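Local coordinates for oxidoreductase (Listeria innocua, PDB 3E18), which binds NAD and is probably a dehydrogenase of the GFO/IDH/MocA family, although its substrate is not known, at residues D67-A72 and A88-V93. Sequence-based numbering, arbitrary orientation.
Sequences DAVLIA and AGKHVV. With NAD (nicotinamide-adenine-dinucleotide), chain E.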
# COMPACT_ATOMS: atom_id res chain seq x y z
N ASP A 67 -5.79 34.66 -30.57
CA ASP A 67 -5.23 35.14 -29.31
C ASP A 67 -4.49 34.05 -28.54
O ASP A 67 -3.57 34.33 -27.79
CB ASP A 67 -6.33 35.70 -28.43
CG ASP A 67 -7.10 36.80 -29.12
OD1 ASP A 67 -6.45 37.74 -29.63
OD2 ASP A 67 -8.35 36.72 -29.17
N ALA A 68 -4.92 32.80 -28.72
CA ALA A 68 -4.42 31.69 -27.91
C ALA A 68 -4.50 30.38 -28.66
O ALA A 68 -5.30 30.23 -29.58
CB ALA A 68 -5.19 31.61 -26.59
N VAL A 69 -3.62 29.44 -28.30
CA VAL A 69 -3.71 28.09 -28.83
C VAL A 69 -3.88 27.06 -27.72
O VAL A 69 -3.37 27.22 -26.61
CB VAL A 69 -2.52 27.69 -29.78
CG1 VAL A 69 -2.37 28.70 -30.93
CG2 VAL A 69 -1.23 27.54 -29.00
N LEU A 70 -4.64 26.02 -28.04
CA LEU A 70 -4.75 24.85 -27.19
C LEU A 70 -3.91 23.74 -27.82
O LEU A 70 -4.16 23.36 -28.96
CB LEU A 70 -6.22 24.43 -27.05
CG LEU A 70 -6.67 23.22 -26.20
CD1 LEU A 70 -6.64 21.95 -27.00
CD2 LEU A 70 -5.82 23.04 -24.95
N ILE A 71 -2.93 23.22 -27.08
CA ILE A 71 -2.10 22.11 -27.58
C ILE A 71 -2.55 20.76 -27.04
O ILE A 71 -2.41 20.46 -25.87
CB ILE A 71 -0.59 22.36 -27.31
CG1 ILE A 71 -0.15 23.60 -28.08
CG2 ILE A 71 0.29 21.17 -27.76
CD1 ILE A 71 1.01 24.28 -27.46
N ALA A 72 -3.13 19.96 -27.93
CA ALA A 72 -3.59 18.63 -27.55
C ALA A 72 -3.01 17.56 -28.49
O ALA A 72 -3.72 16.69 -29.01
CB ALA A 72 -5.11 18.59 -27.54
N ALA A 88 5.27 33.69 -31.34
CA ALA A 88 4.31 34.33 -32.22
C ALA A 88 3.32 35.30 -31.54
O ALA A 88 2.52 35.94 -32.21
CB ALA A 88 3.57 33.27 -33.04
N GLY A 89 3.37 35.41 -30.21
CA GLY A 89 2.50 36.31 -29.46
C GLY A 89 1.16 35.70 -29.08
O GLY A 89 0.18 36.42 -28.91
N LYS A 90 1.11 34.38 -28.95
CA LYS A 90 -0.11 33.68 -28.59
C LYS A 90 0.03 33.13 -27.18
O LYS A 90 1.08 32.58 -26.83
CB LYS A 90 -0.34 32.51 -29.55
CG LYS A 90 -1.18 32.78 -30.80
CD LYS A 90 -0.82 34.04 -31.54
CE LYS A 90 -1.35 34.02 -32.96
NZ LYS A 90 -1.55 35.40 -33.48
N HIS A 91 -1.03 33.28 -26.38
CA HIS A 91 -1.15 32.59 -25.10
C HIS A 91 -1.34 31.09 -25.38
O HIS A 91 -1.76 30.69 -26.48
CB HIS A 91 -2.34 33.12 -24.29
CG HIS A 91 -2.31 34.60 -24.05
ND1 HIS A 91 -1.46 35.19 -23.13
CD2 HIS A 91 -3.04 35.60 -24.58
CE1 HIS A 91 -1.67 36.50 -23.12
NE2 HIS A 91 -2.63 36.77 -23.99
N VAL A 92 -1.02 30.25 -24.40
CA VAL A 92 -1.01 28.80 -24.62
C VAL A 92 -1.70 28.05 -23.50
O VAL A 92 -1.41 28.27 -22.32
CB VAL A 92 0.44 28.25 -24.76
CG1 VAL A 92 0.46 26.73 -24.79
CG2 VAL A 92 1.12 28.81 -26.00
N VAL A 93 -2.63 27.17 -23.88
CA VAL A 93 -3.09 26.12 -22.99
C VAL A 93 -2.49 24.81 -23.51
O VAL A 93 -2.63 24.47 -24.69
CB VAL A 93 -4.64 26.01 -22.87
CG1 VAL A 93 -5.03 24.87 -21.91
CG2 VAL A 93 -5.25 27.31 -22.38
PA NAD E . -4.80 11.51 -29.97
O1A NAD E . -6.19 11.03 -29.88
O2A NAD E . -3.86 10.55 -30.57
O5B NAD E . -4.75 12.91 -30.76
C5B NAD E . -3.57 13.66 -30.97
C4B NAD E . -3.77 14.46 -32.25
O4B NAD E . -2.68 15.34 -32.47
C3B NAD E . -3.85 13.53 -33.47
O3B NAD E . -5.02 13.83 -34.19
C2B NAD E . -2.61 13.87 -34.27
O2B NAD E . -2.81 13.76 -35.66
C1B NAD E . -2.33 15.30 -33.84
N9A NAD E . -0.92 15.70 -34.00
C8A NAD E . 0.20 14.92 -33.80
N7A NAD E . 1.29 15.68 -34.04
C5A NAD E . 0.88 16.92 -34.39
C6A NAD E . 1.58 18.07 -34.75
N6A NAD E . 2.90 18.11 -34.61
N1A NAD E . 0.87 19.22 -35.07
C2A NAD E . -0.51 19.23 -35.04
N3A NAD E . -1.19 18.08 -34.68
C4A NAD E . -0.50 16.95 -34.37
O3 NAD E . -4.28 11.91 -28.49
PN NAD E . -5.23 12.34 -27.28
O1N NAD E . -5.64 11.13 -26.51
O2N NAD E . -6.25 13.32 -27.73
O5D NAD E . -4.17 13.13 -26.32
C5D NAD E . -3.47 14.28 -26.73
C4D NAD E . -2.94 15.04 -25.49
O4D NAD E . -3.99 15.24 -24.56
C3D NAD E . -1.87 14.27 -24.73
O3D NAD E . -0.95 15.20 -24.17
C2D NAD E . -2.60 13.60 -23.59
O2D NAD E . -1.75 13.47 -22.48
C1D NAD E . -3.72 14.59 -23.32
N1N NAD E . -4.95 14.03 -22.71
C2N NAD E . -5.38 14.60 -21.54
C3N NAD E . -6.52 14.16 -20.89
C7N NAD E . -7.05 14.97 -19.75
O7N NAD E . -8.07 14.44 -18.95
N7N NAD E . -6.56 16.19 -19.51
C4N NAD E . -7.28 13.13 -21.46
C5N NAD E . -6.86 12.56 -22.66
C6N NAD E . -5.70 13.02 -23.29
O HOH W 1 -2.64 36.86 -27.79
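H91 faces A68 across two parallel strands, its N donating to D67 O (3.1 Å) and its O accepting from V69 N. CB of H91 lies 4.0 Å from CB of A68; with CG anti to the carbonyl carbon (chi1 -55°), the ring turns beside the D67 carbonyl, whose O lies oblique to it, near CB and CG but closest to CD2 of H91 at 3.5 Å. ND1 is hydrogen-bonded to the backbone N of H118, whose ring meets that of H91. A water donating to both D67 O and G89 O gives the D67 carbonyl a second partner. The parallel ladder goes on with V93 N donating to V69 O and I71 N to V93 O (2.7 Å), the latter nearly straight at 170°. It unites the two strands of a beta-alpha-beta unit in the Rossmann fold, whose helix 78-87 packs over the face bearing V69 and V92. There CG2 of V69 and CG2 of V92 lie side by side, while the other branch of V92, CG1, meets I71 CD1 at 3.7 Å. On the face bearing L70 and V93, beneath helix 307-315, L70 CD2 touches V93 CG1 (3.6 Å). Just past strand 68-71, A72 O approaches C5D of NAD at 3.3 Å.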